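Local coordinates for protein putative secreted endoglycosylceramidase (Rhodococcus hoagii, PDB 6JYZ) that probably acts as an endogalactosylceramidase, a glycoside hydrolase of family 5 that splits the O-glycosidic link between sugar and ceramide in glycolipids, at residues 121-126 with 219-224; 44-49 with 83-88; 260-265 with 287-292. All blocks are in the same frame, centred on the assembly; numbering follows the deposited sequence.

How the contacts relate
The three contacts illustrate how a family 5 (beta/alpha)8 barrel gathers polar groups at the C-terminal ends of its strands. Contact 2 joins the first two barrel strands, contact 1 the third and the loop after the fourth, and contact 3 the fifth and sixth. The centre of contact 1 lies about 9 Å from that of each of the others, which are about 15 Å apart. R83 of contact 2 reaches both neighbours: its NH2 is 2.8 Å from N221 OD1 and 3.1 Å from E263 OE2. E222, by family resemblance probably the acid/base of the active site, is held by contact 3, its OE2 2.7 Å from H292 ND1 and its N 2.8 Å from E263 OE1.

Contact 1: residues 121-126 with 219-224; sequences VLDMHQ and LLNEPN
The amide of N221 lies against the imidazole of H125. With CG anti to the backbone N (chi1 178°), the N221 side chain runs beside that of H125, pointing the same way, and the two flat groups stack with planes 19° apart. N221 ND2 stands over one ring face, offset toward the rim, and is 3.3 Å from H125 NE2, at an angle too poor for a hydrogen bond. Over the same face, N221 CB lies 4.0 Å from the H125 ring centroid, a CH-pi contact. Both ends of the amide are held: N221 ND2 donates to Q126 O at 2.8 Å, in the carbonyl plane and with Q126 O close to the amide plane of N221, while OD1 accepts from R83. The backbone N of N221 adds a bond to M124 O (2.9 Å). From strand 119-124, D123 brings OD1 to 3.5 Å from N221 CB, its OD2 being bonded to N85. M124 sets CB 3.4 Å from L219 O, then bends at chi2 and chi3, so that its end turns away. H125 is itself tied to D152 through ND1. The N-E-P sequence at 221-223 is the core of the family 5 signature, which follows the fourth barrel strand and in relatives carries the acid/base glutamate.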
ATOM      1  N   VAL A 121       3.228   6.966   1.614  1.00  9.10           N
ATOM      2  CA  VAL A 121       3.740   5.828   2.351  1.00  9.38           C
ATOM      3  C   VAL A 121       4.864   5.235   1.520  1.00  9.30           C
ATOM      4  O   VAL A 121       4.658   4.881   0.346  1.00  9.95           O
ATOM      5  CB  VAL A 121       2.632   4.791   2.599  1.00  9.61           C
ATOM      6  CG1 VAL A 121       3.233   3.485   3.125  1.00 10.93           C
ATOM      7  CG2 VAL A 121       1.565   5.321   3.517  1.00 11.00           C
ATOM      8  N   LEU A 122       6.059   5.127   2.108  1.00  9.20           N
ATOM      9  CA  LEU A 122       7.171   4.461   1.427  1.00  9.49           C
ATOM     10  C   LEU A 122       7.078   2.960   1.699  1.00  9.04           C
ATOM     11  O   LEU A 122       7.237   2.549   2.842  1.00  9.54           O
ATOM     12  CB  LEU A 122       8.508   5.009   1.954  1.00 10.84           C
ATOM     13  CG  LEU A 122       8.719   6.516   1.683  1.00 12.16           C
ATOM     14  CD1 LEU A 122      10.001   6.932   2.365  1.00 15.16           C
ATOM     15  CD2 LEU A 122       8.793   6.764   0.194  1.00 13.65           C
ATOM     16  N   ASP A 123       6.840   2.192   0.644  1.00  9.41           N
ATOM     17  CA  ASP A 123       6.646   0.752   0.789  1.00  8.91           C
ATOM     18  C   ASP A 123       7.818  -0.006   0.174  1.00  8.87           C
ATOM     19  O   ASP A 123       8.013   0.068  -1.029  1.00  9.16           O
ATOM     20  CB  ASP A 123       5.322   0.381   0.096  1.00  9.45           C
ATOM     21  CG  ASP A 123       5.202  -1.061  -0.322  1.00 10.68           C
ATOM     22  OD1 ASP A 123       5.726  -1.963   0.332  1.00 11.58           O
ATOM     23  OD2 ASP A 123       4.586  -1.274  -1.408  1.00 11.05           O
ATOM     24  N   MET A 124       8.541  -0.723   1.033  1.00  8.83           N
ATOM     25  CA  MET A 124       9.637  -1.565   0.544  1.00  8.37           C
ATOM     26  C   MET A 124       8.988  -2.793  -0.068  1.00  8.79           C
ATOM     27  O   MET A 124       8.641  -3.749   0.656  1.00  9.29           O
ATOM     28  CB  MET A 124      10.551  -1.903   1.718  1.00  9.14           C
ATOM     29  CG  MET A 124      11.888  -2.515   1.295  1.00 10.75           C
ATOM     30  SD  MET A 124      13.007  -1.315   0.452  1.00 10.87           S
ATOM     31  CE  MET A 124      13.411  -0.218   1.803  1.00 12.17           C
ATOM     32  N   HIS A 125       8.751  -2.743  -1.360  1.00  8.74           N
ATOM     33  CA  HIS A 125       7.858  -3.682  -2.012  1.00  8.63           C
ATOM     34  C   HIS A 125       8.626  -4.877  -2.519  1.00  9.59           C
ATOM     35  O   HIS A 125       9.785  -4.817  -2.938  1.00 10.67           O
ATOM     36  CB  HIS A 125       7.142  -3.001  -3.184  1.00  9.84           C
ATOM     37  CG  HIS A 125       5.814  -3.643  -3.513  1.00  9.08           C
ATOM     38  ND1 HIS A 125       5.529  -4.584  -4.486  1.00 13.04           N
ATOM     39  CD2 HIS A 125       4.680  -3.401  -2.805  1.00  7.55           C
ATOM     40  CE1 HIS A 125       4.183  -4.859  -4.324  1.00  8.54           C
ATOM     41  NE2 HIS A 125       3.698  -4.163  -3.340  1.00 12.50           N
ATOM     42  N   GLN A 126       7.960  -6.018  -2.602  1.00  9.27           N
ATOM     43  CA  GLN A 126       8.512  -7.237  -3.222  1.00  9.44           C
ATOM     44  C   GLN A 126       7.322  -8.108  -3.583  1.00  9.56           C
ATOM     45  O   GLN A 126       6.270  -8.040  -2.930  1.00 10.42           O
ATOM     46  CB  GLN A 126       9.465  -7.977  -2.266  1.00  9.42           C
ATOM     47  CG  GLN A 126       8.810  -8.537  -0.994  1.00  9.89           C
ATOM     48  CD  GLN A 126       8.039  -9.821  -1.165  1.00  9.87           C
ATOM     49  OE1 GLN A 126       7.034 -10.095  -0.397  1.00 13.32           O
ATOM     50  NE2 GLN A 126       8.419 -10.634  -2.060  1.00  8.32           N
ATOM     51  N   LEU A 219       7.317  -1.539   6.168  1.00  8.61           N
ATOM     52  CA  LEU A 219       8.646  -2.107   6.304  1.00  8.67           C
ATOM     53  C   LEU A 219       8.997  -3.182   5.298  1.00  9.40           C
ATOM     54  O   LEU A 219      10.122  -3.242   4.814  1.00  9.13           O
ATOM     55  CB  LEU A 219       8.827  -2.644   7.718  1.00 10.06           C
ATOM     56  CG  LEU A 219       8.695  -1.581   8.801  1.00 10.72           C
ATOM     57  CD1 LEU A 219       8.819  -2.271  10.186  1.00 11.66           C
ATOM     58  CD2 LEU A 219       9.783  -0.513   8.656  1.00 12.06           C
ATOM     59  N   LEU A 220       8.019  -4.044   4.974  1.00  9.22           N
ATOM     60  CA  LEU A 220       8.231  -4.997   3.881  1.00  8.29           C
ATOM     61  C   LEU A 220       6.872  -5.442   3.382  1.00  8.51           C
ATOM     62  O   LEU A 220       6.022  -5.907   4.211  1.00  9.30           O
ATOM     63  CB  LEU A 220       9.044  -6.206   4.349  1.00 10.04           C
ATOM     64  CG  LEU A 220       9.407  -7.235   3.274  1.00 10.68           C
ATOM     65  CD1 LEU A 220      10.232  -6.604   2.161  1.00 11.95           C
ATOM     66  CD2 LEU A 220      10.143  -8.382   3.915  1.00 12.49           C
ATOM     67  N   ASN A 221       6.647  -5.349   2.092  1.00  8.50           N
ATOM     68  CA  ASN A 221       5.354  -5.787   1.552  1.00  8.38           C
ATOM     69  C   ASN A 221       5.237  -7.296   1.677  1.00  8.19           C
ATOM     70  O   ASN A 221       6.211  -8.029   1.366  1.00  9.36           O
ATOM     71  CB  ASN A 221       5.331  -5.474   0.065  1.00  8.47           C
ATOM     72  CG  ASN A 221       4.039  -5.961  -0.560  1.00  9.09           C
ATOM     73  OD1 ASN A 221       2.960  -5.461  -0.203  1.00  9.38           O
ATOM     74  ND2 ASN A 221       4.104  -6.875  -1.499  1.00  9.96           N
ATOM     75  N   GLU A 222       4.057  -7.767   2.065  1.00  8.38           N
ATOM     76  CA  GLU A 222       3.636  -9.197   2.088  1.00  9.15           C
ATOM     77  C   GLU A 222       4.806 -10.119   2.392  1.00  9.35           C
ATOM     78  O   GLU A 222       5.110 -11.044   1.593  1.00  9.17           O
ATOM     79  CB  GLU A 222       2.951  -9.558   0.780  1.00 10.24           C
ATOM     80  CG  GLU A 222       1.678  -8.767   0.597  1.00  9.81           C
ATOM     81  CD  GLU A 222       0.765  -9.232  -0.516  1.00 11.90           C
ATOM     82  OE1 GLU A 222       1.232  -9.977  -1.386  1.00 14.02           O
ATOM     83  OE2 GLU A 222      -0.414  -8.757  -0.591  1.00 11.59           O
ATOM     84  N   PRO A 223       5.414 -10.019   3.585  1.00  8.50           N
ATOM     85  CA  PRO A 223       6.553 -10.903   3.858  1.00  8.85           C
ATOM     86  C   PRO A 223       6.139 -12.369   3.720  1.00  9.22           C
ATOM     87  O   PRO A 223       5.129 -12.775   4.304  1.00  9.31           O
ATOM     88  CB  PRO A 223       6.962 -10.550   5.280  1.00  9.67           C
ATOM     89  CG  PRO A 223       6.424  -9.162   5.479  1.00 12.00           C
ATOM     90  CD  PRO A 223       5.126  -9.086   4.678  1.00  9.82           C
ATOM     91  N   ASN A 224       6.887 -13.149   2.952  1.00  8.99           N
ATOM     92  CA  ASN A 224       6.476 -14.528   2.796  1.00  9.23           C
ATOM     93  C   ASN A 224       6.872 -15.354   4.039  1.00 10.01           C
ATOM     94  O   ASN A 224       7.799 -14.973   4.782  1.00 10.18           O
ATOM     95  CB  ASN A 224       7.094 -15.166   1.555  1.00  9.96           C
ATOM     96  CG  ASN A 224       6.564 -14.645   0.228  1.00 10.84           C
ATOM     97  OD1 ASN A 224       5.911 -13.505   0.112  1.00 12.72           O
ATOM     98  ND2 ASN A 224       6.822 -15.335  -0.816  1.00 10.86           N
TER

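Contact 2: residues 44-49 with 83-88; sequences GANVNG and RLNIAW
N46 and R83 lie side by side, and the tightly packed part of the contact centres on one atom, N46 OD1. It accepts two hydrogen bonds, from R83 NH1 at 2.8 Å and from N85 ND2 at 3.0 Å. The N85 donor sits in the carbonyl plane on a lone pair, and the two amides are nearly coplanar; the guanidinium donor is tilted 22° out of the carbonyl plane, although OD1 lies in the plane of the guanidinium group. R83 reaches this place because its chain is extended from CG to NE, with CG anti to the backbone N (chi1 -177°). N46 ND2 is occupied too, by the carbonyls of G328 and W359, which leaves the amide little freedom to turn. The backbones behind these side chains are the first two parallel strands of the (beta/alpha)8 barrel, joined through helix 68-75, and N46, R83 and N85 belong to its polar interior. There R83 also forms salt bridges with D218, E263 and E329, while N85 ND2 has a second partner in D123. The other face of the sheet is looser: V47 CG1 and L84 CD1 meet at 4.1 Å by apolar contact alone, and helix 100-115 packs on L84. Toward the C-terminal end of the strands the pairing opens. N85 N still bonds V47 O at 2.9 Å, but beyond it a water takes over, donating to V47 O and, 2.8 Å away, to N85 O. N48 CB comes to 3.4 Å from N85 OD1, and the N48 amide goes to Y53.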
ATOM      1  N   GLY A  44      -6.263   6.205  -1.090  1.00  9.50           N
ATOM      2  CA  GLY A  44      -5.567   6.469  -2.349  1.00  9.79           C
ATOM      3  C   GLY A  44      -5.224   5.169  -3.048  1.00  9.21           C
ATOM      4  O   GLY A  44      -5.996   4.200  -2.983  1.00  9.76           O
ATOM      5  N   ALA A  45      -4.050   5.152  -3.689  1.00 10.52           N
ATOM      6  CA  ALA A  45      -3.712   4.004  -4.555  1.00 10.10           C
ATOM      7  C   ALA A  45      -2.217   3.682  -4.384  1.00  9.34           C
ATOM      8  O   ALA A  45      -1.391   4.515  -3.995  1.00  9.64           O
ATOM      9  CB  ALA A  45      -3.979   4.333  -6.027  1.00 12.14           C
ATOM     10  N   ASN A  46      -1.915   2.424  -4.706  1.00  8.71           N
ATOM     11  CA  ASN A  46      -0.551   1.953  -4.931  1.00  9.45           C
ATOM     12  C   ASN A  46      -0.023   2.471  -6.286  1.00  9.61           C
ATOM     13  O   ASN A  46      -0.720   2.404  -7.309  1.00 10.46           O
ATOM     14  CB  ASN A  46      -0.516   0.425  -4.941  1.00  9.00           C
ATOM     15  CG  ASN A  46      -0.632  -0.140  -3.546  1.00  8.76           C
ATOM     16  OD1 ASN A  46       0.411  -0.374  -2.904  1.00  9.23           O
ATOM     17  ND2 ASN A  46      -1.834  -0.335  -3.023  1.00  9.41           N
ATOM     18  N   VAL A  47       1.232   2.928  -6.248  1.00  9.67           N
ATOM     19  CA  VAL A  47       1.897   3.474  -7.442  1.00  9.92           C
ATOM     20  C   VAL A  47       3.272   2.804  -7.565  1.00  8.78           C
ATOM     21  O   VAL A  47       4.101   3.001  -6.664  1.00 10.07           O
ATOM     22  CB  VAL A  47       2.035   5.000  -7.277  1.00 12.14           C
ATOM     23  CG1 VAL A  47       2.927   5.588  -8.368  1.00 14.02           C
ATOM     24  CG2 VAL A  47       0.623   5.656  -7.314  1.00 12.51           C
ATOM     25  N   ASN A  48       3.469   2.055  -8.632  1.00  9.20           N
ATOM     26  CA  ASN A  48       4.670   1.243  -8.784  1.00 10.03           C
ATOM     27  C   ASN A  48       5.667   1.818  -9.790  1.00  9.80           C
ATOM     28  O   ASN A  48       6.608   1.107 -10.126  1.00 10.12           O
ATOM     29  CB  ASN A  48       4.307  -0.186  -9.140  1.00 10.21           C
ATOM     30  CG  ASN A  48       3.841  -0.323 -10.553  1.00 10.57           C
ATOM     31  OD1 ASN A  48       3.616   0.683 -11.237  1.00 12.10           O
ATOM     32  ND2 ASN A  48       3.721  -1.562 -11.048  1.00 12.17           N
ATOM     33  N   GLY A  49       5.521   3.079 -10.215  1.00 10.08           N
ATOM     34  CA  GLY A  49       6.399   3.576 -11.281  1.00 10.65           C
ATOM     35  C   GLY A  49       7.869   3.592 -10.916  1.00 10.79           C
ATOM     36  O   GLY A  49       8.680   3.609 -11.866  1.00 12.17           O
ATOM     37  N   ARG A  83       0.626   4.838  -1.832  1.00  9.30           N
ATOM     38  CA  ARG A  83       1.570   3.810  -1.378  1.00  8.37           C
ATOM     39  C   ARG A  83       2.563   3.635  -2.525  1.00  8.55           C
ATOM     40  O   ARG A  83       2.256   3.077  -3.563  1.00  8.98           O
ATOM     41  CB  ARG A  83       0.820   2.534  -0.979  1.00  8.60           C
ATOM     42  CG  ARG A  83       1.797   1.473  -0.417  1.00  8.74           C
ATOM     43  CD  ARG A  83       0.988   0.356   0.222  1.00  9.21           C
ATOM     44  NE  ARG A  83       1.804  -0.758   0.710  1.00  8.78           N
ATOM     45  CZ  ARG A  83       1.857  -1.973   0.164  1.00  8.50           C
ATOM     46  NH1 ARG A  83       1.358  -2.249  -1.039  1.00  8.99           N
ATOM     47  NH2 ARG A  83       2.455  -2.939   0.897  1.00  9.17           N
ATOM     48  N   LEU A  84       3.753   4.210  -2.299  1.00  8.81           N
ATOM     49  CA  LEU A  84       4.781   4.266  -3.338  1.00  9.20           C
ATOM     50  C   LEU A  84       5.637   3.001  -3.242  1.00  8.56           C
ATOM     51  O   LEU A  84       6.344   2.808  -2.237  1.00  9.50           O
ATOM     52  CB  LEU A  84       5.585   5.557  -3.130  1.00 10.22           C
ATOM     53  CG  LEU A  84       6.538   5.859  -4.281  1.00 10.40           C
ATOM     54  CD1 LEU A  84       5.797   6.315  -5.547  1.00 11.67           C
ATOM     55  CD2 LEU A  84       7.496   6.939  -3.829  1.00 13.07           C
ATOM     56  N   ASN A  85       5.491   2.142  -4.236  1.00  8.35           N
ATOM     57  CA  ASN A  85       6.150   0.826  -4.175  1.00  9.00           C
ATOM     58  C   ASN A  85       7.589   0.990  -4.665  1.00  9.26           C
ATOM     59  O   ASN A  85       7.803   1.133  -5.885  1.00 10.62           O
ATOM     60  CB  ASN A  85       5.376  -0.150  -5.071  1.00  9.37           C
ATOM     61  CG  ASN A  85       3.862  -0.112  -4.937  1.00 10.18           C
ATOM     62  OD1 ASN A  85       3.182  -0.002  -5.979  1.00 12.30           O
ATOM     63  ND2 ASN A  85       3.315  -0.242  -3.737  1.00 10.16           N
ATOM     64  N   ILE A  86       8.517   0.911  -3.741  1.00  8.82           N
ATOM     65  CA  ILE A  86       9.939   1.095  -4.054  1.00  9.31           C
ATOM     66  C   ILE A  86      10.690  -0.210  -3.846  1.00  9.42           C
ATOM     67  O   ILE A  86      10.159  -1.169  -3.267  1.00 10.22           O
ATOM     68  CB  ILE A  86      10.552   2.221  -3.229  1.00  9.97           C
ATOM     69  CG1 ILE A  86      10.556   1.914  -1.741  1.00 11.60           C
ATOM     70  CG2 ILE A  86       9.834   3.572  -3.511  1.00 11.72           C
ATOM     71  CD1 ILE A  86      11.341   2.908  -0.871  1.00 13.34           C
ATOM     72  N   ALA A  87      11.926  -0.294  -4.353  1.00 10.07           N
ATOM     73  CA  ALA A  87      12.651  -1.573  -4.414  1.00  9.93           C
ATOM     74  C   ALA A  87      13.972  -1.508  -3.693  1.00  9.79           C
ATOM     75  O   ALA A  87      14.853  -0.669  -4.026  1.00  9.66           O
ATOM     76  CB  ALA A  87      12.896  -1.932  -5.872  1.00 11.97           C
ATOM     77  N   TRP A  88      14.179  -2.464  -2.819  1.00  9.36           N
ATOM     78  CA  TRP A  88      15.491  -2.650  -2.216  1.00  8.97           C
ATOM     79  C   TRP A  88      16.554  -2.821  -3.303  1.00  9.23           C
ATOM     80  O   TRP A  88      17.677  -2.252  -3.171  1.00  9.87           O
ATOM     81  CB  TRP A  88      15.414  -3.906  -1.316  1.00  8.80           C
ATOM     82  CG  TRP A  88      16.698  -4.276  -0.610  1.00  9.76           C
ATOM     83  CD1 TRP A  88      17.847  -3.521  -0.413  1.00 10.58           C
ATOM     84  CD2 TRP A  88      16.920  -5.542   0.031  1.00  9.25           C
ATOM     85  NE1 TRP A  88      18.746  -4.257   0.311  1.00 10.08           N
ATOM     86  CE2 TRP A  88      18.218  -5.483   0.587  1.00  9.93           C
ATOM     87  CE3 TRP A  88      16.126  -6.714   0.169  1.00 10.09           C
ATOM     88  CZ2 TRP A  88      18.752  -6.570   1.291  1.00 10.49           C
ATOM     89  CZ3 TRP A  88      16.672  -7.780   0.886  1.00 10.17           C
ATOM     90  CH2 TRP A  88      17.958  -7.712   1.434  1.00 11.15           C
TER
HETATM   91  O   HOH W   1       6.892   3.374  -7.239  1.00 10.49           O

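Contact 3: residues 260-265 with 287-292; sequences VIFEPS and VVFSPH
F262 fills the hollow formed by V287 and F289, two residues of the neighbouring parallel strand. Its CG stands between the backbone N and the carbonyl carbon (chi1 73°), which swings the ring over that strand: F289 CA lies over one face of the F262 ring, 4.2 Å from the centroid, and V287 CB touches F262 CE1 at 3.9 Å. The two phenyl rings meet obliquely, their planes 43° apart, with F262 CE2 3.5 Å from F289 CD1. Next along, P264 CD fits the corner where F289 CE1 (3.7 Å) and P291 CA (3.6 Å) meet it. On the opposite face of the sheet, I261 lies beside V288, and I261 CG2 presses on S290 CB at 3.4 Å, tighter than usual for two carbons; the S290 hydroxyl bonds to the backbone O of W326. Past the strands, E263, S290 and H292 form a polar end. A water donates to E263 OE1 and S290 O and lies over one face of the H292 ring, toward its rim. The E263 carboxylate is also bound by R83. An apolar grip among the aromatic and proline side chains thus backs a polar end in which E263 and H292 fix the backbone N and the carboxylate of E222, the probable acid/base.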
ATOM      1  N   VAL A 260       5.103   3.704  11.491  1.00 10.11           N
ATOM      2  CA  VAL A 260       5.668   2.421  11.044  1.00 11.26           C
ATOM      3  C   VAL A 260       4.493   1.560  10.641  1.00 10.12           C
ATOM      4  O   VAL A 260       3.696   1.186  11.517  1.00 11.90           O
ATOM      5  CB  VAL A 260       6.509   1.799  12.139  1.00 11.97           C
ATOM      6  CG1 VAL A 260       6.775   0.349  11.711  1.00 13.26           C
ATOM      7  CG2 VAL A 260       7.833   2.587  12.223  1.00 14.25           C
ATOM      8  N   ILE A 261       4.401   1.231   9.361  1.00  9.22           N
ATOM      9  CA  ILE A 261       3.295   0.441   8.847  1.00  9.00           C
ATOM     10  C   ILE A 261       3.851  -0.976   8.709  1.00  9.08           C
ATOM     11  O   ILE A 261       4.873  -1.210   8.051  1.00  9.79           O
ATOM     12  CB  ILE A 261       2.882   1.041   7.501  1.00  9.38           C
ATOM     13  CG1 ILE A 261       2.224   2.408   7.792  1.00 12.25           C
ATOM     14  CG2 ILE A 261       1.925   0.138   6.750  1.00 11.36           C
ATOM     15  CD1 ILE A 261       2.100   3.300   6.539  1.00 15.87           C
ATOM     16  N   PHE A 262       3.205  -1.925   9.391  1.00  8.63           N
ATOM     17  CA  PHE A 262       3.723  -3.297   9.413  1.00  8.22           C
ATOM     18  C   PHE A 262       2.600  -4.244   9.030  1.00  8.44           C
ATOM     19  O   PHE A 262       1.415  -3.984   9.263  1.00  8.76           O
ATOM     20  CB  PHE A 262       4.311  -3.666  10.774  1.00  9.36           C
ATOM     21  CG  PHE A 262       3.272  -3.875  11.835  1.00  9.02           C
ATOM     22  CD1 PHE A 262       2.712  -2.823  12.557  1.00  9.60           C
ATOM     23  CD2 PHE A 262       2.821  -5.172  12.151  1.00  9.63           C
ATOM     24  CE1 PHE A 262       1.709  -3.067  13.485  1.00  9.66           C
ATOM     25  CE2 PHE A 262       1.839  -5.389  13.082  1.00  9.65           C
ATOM     26  CZ  PHE A 262       1.270  -4.335  13.766  1.00  9.30           C
ATOM     27  N   GLU A 263       3.032  -5.380   8.436  1.00  8.64           N
ATOM     28  CA  GLU A 263       2.079  -6.292   7.805  1.00  9.02           C
ATOM     29  C   GLU A 263       2.112  -7.654   8.473  1.00  9.44           C
ATOM     30  O   GLU A 263       3.182  -8.119   8.920  1.00  9.24           O
ATOM     31  CB  GLU A 263       2.402  -6.446   6.321  1.00  8.69           C
ATOM     32  CG  GLU A 263       2.237  -5.095   5.582  1.00  8.79           C
ATOM     33  CD  GLU A 263       2.522  -5.267   4.131  1.00  9.79           C
ATOM     34  OE1 GLU A 263       2.168  -6.274   3.521  1.00  9.68           O
ATOM     35  OE2 GLU A 263       3.174  -4.328   3.526  1.00 10.02           O
ATOM     36  N   PRO A 264       1.045  -8.439   8.416  1.00  9.08           N
ATOM     37  CA  PRO A 264       1.166  -9.885   8.664  1.00  8.65           C
ATOM     38  C   PRO A 264       1.847 -10.486   7.436  1.00  9.03           C
ATOM     39  O   PRO A 264       2.140  -9.821   6.434  1.00  9.35           O
ATOM     40  CB  PRO A 264      -0.336 -10.279   8.696  1.00  9.84           C
ATOM     41  CG  PRO A 264      -0.968  -9.401   7.641  1.00  9.52           C
ATOM     42  CD  PRO A 264      -0.256  -8.052   7.822  1.00  9.96           C
ATOM     43  N   SER A 265       2.104 -11.789   7.487  1.00  9.44           N
ATOM     44  CA  SER A 265       2.667 -12.479   6.346  1.00  9.32           C
ATOM     45  C   SER A 265       1.715 -12.390   5.154  1.00  8.92           C
ATOM     46  O   SER A 265       0.505 -12.088   5.272  1.00  9.98           O
ATOM     47  CB  SER A 265       3.020 -13.941   6.596  1.00  9.85           C
ATOM     48  OG  SER A 265       1.918 -14.814   6.247  1.00 10.77           O
ATOM     49  N   VAL A 287       3.112   2.519  15.538  1.00  9.95           N
ATOM     50  CA  VAL A 287       2.876   1.444  14.558  1.00 10.04           C
ATOM     51  C   VAL A 287       1.430   1.441  14.079  1.00  9.23           C
ATOM     52  O   VAL A 287       0.494   1.859  14.771  1.00  9.88           O
ATOM     53  CB  VAL A 287       3.229   0.060  15.171  1.00 10.00           C
ATOM     54  CG1 VAL A 287       4.718  -0.019  15.503  1.00 11.03           C
ATOM     55  CG2 VAL A 287       2.333  -0.338  16.353  1.00 11.09           C
ATOM     56  N   VAL A 288       1.253   0.939  12.855  1.00  9.44           N
ATOM     57  CA  VAL A 288      -0.034   0.857  12.151  1.00  9.18           C
ATOM     58  C   VAL A 288      -0.113  -0.526  11.523  1.00  9.29           C
ATOM     59  O   VAL A 288       0.804  -0.904  10.772  1.00  9.47           O
ATOM     60  CB  VAL A 288      -0.103   1.964  11.081  1.00  9.20           C
ATOM     61  CG1 VAL A 288      -1.337   1.746  10.198  1.00 10.51           C
ATOM     62  CG2 VAL A 288      -0.075   3.368  11.715  1.00 11.48           C
ATOM     63  N   PHE A 289      -1.168  -1.279  11.839  1.00  8.80           N
ATOM     64  CA  PHE A 289      -1.323  -2.623  11.291  1.00  8.64           C
ATOM     65  C   PHE A 289      -1.948  -2.571   9.898  1.00  8.81           C
ATOM     66  O   PHE A 289      -2.962  -1.881   9.676  1.00  9.39           O
ATOM     67  CB  PHE A 289      -2.226  -3.410  12.250  1.00 10.16           C
ATOM     68  CG  PHE A 289      -2.421  -4.856  11.843  1.00  9.81           C
ATOM     69  CD1 PHE A 289      -1.329  -5.664  11.535  1.00 10.35           C
ATOM     70  CD2 PHE A 289      -3.694  -5.402  11.704  1.00 10.99           C
ATOM     71  CE1 PHE A 289      -1.513  -7.005  11.134  1.00 11.79           C
ATOM     72  CE2 PHE A 289      -3.845  -6.748  11.306  1.00 11.49           C
ATOM     73  CZ  PHE A 289      -2.773  -7.509  11.016  1.00 11.37           C
ATOM     74  N   SER A 290      -1.317  -3.228   8.923  1.00  8.54           N
ATOM     75  CA  SER A 290      -1.668  -3.063   7.521  1.00  8.61           C
ATOM     76  C   SER A 290      -1.789  -4.413   6.805  1.00  9.07           C
ATOM     77  O   SER A 290      -1.025  -4.703   5.882  1.00 10.73           O
ATOM     78  CB  SER A 290      -0.632  -2.167   6.879  1.00 10.15           C
ATOM     79  OG  SER A 290      -1.045  -1.753   5.598  1.00 10.69           O
ATOM     80  N   PRO A 291      -2.771  -5.249   7.157  1.00  8.80           N
ATOM     81  CA  PRO A 291      -3.122  -6.420   6.344  1.00  9.02           C
ATOM     82  C   PRO A 291      -3.747  -5.954   5.039  1.00  9.48           C
ATOM     83  O   PRO A 291      -4.249  -4.820   4.927  1.00 10.86           O
ATOM     84  CB  PRO A 291      -4.172  -7.129   7.217  1.00 10.75           C
ATOM     85  CG  PRO A 291      -4.895  -5.969   7.891  1.00 10.10           C
ATOM     86  CD  PRO A 291      -3.762  -4.987   8.218  1.00 10.40           C
ATOM     87  N   HIS A 292      -3.650  -6.791   4.029  1.00  8.35           N
ATOM     88  CA  HIS A 292      -4.226  -6.560   2.712  1.00  9.14           C
ATOM     89  C   HIS A 292      -5.547  -7.299   2.638  1.00  9.16           C
ATOM     90  O   HIS A 292      -5.605  -8.522   2.794  1.00  9.39           O
ATOM     91  CB  HIS A 292      -3.282  -6.974   1.573  1.00  8.51           C
ATOM     92  CG  HIS A 292      -1.991  -6.200   1.674  1.00  8.86           C
ATOM     93  ND1 HIS A 292      -0.889  -6.515   0.893  1.00  9.26           N
ATOM     94  CD2 HIS A 292      -1.660  -5.107   2.431  1.00  8.75           C
ATOM     95  CE1 HIS A 292       0.082  -5.620   1.177  1.00  8.84           C
ATOM     96  NE2 HIS A 292      -0.338  -4.761   2.113  1.00  9.33           N
TER
HETATM   97  O   HOH W   2      -0.350  -6.993   4.511  1.00 73.60           O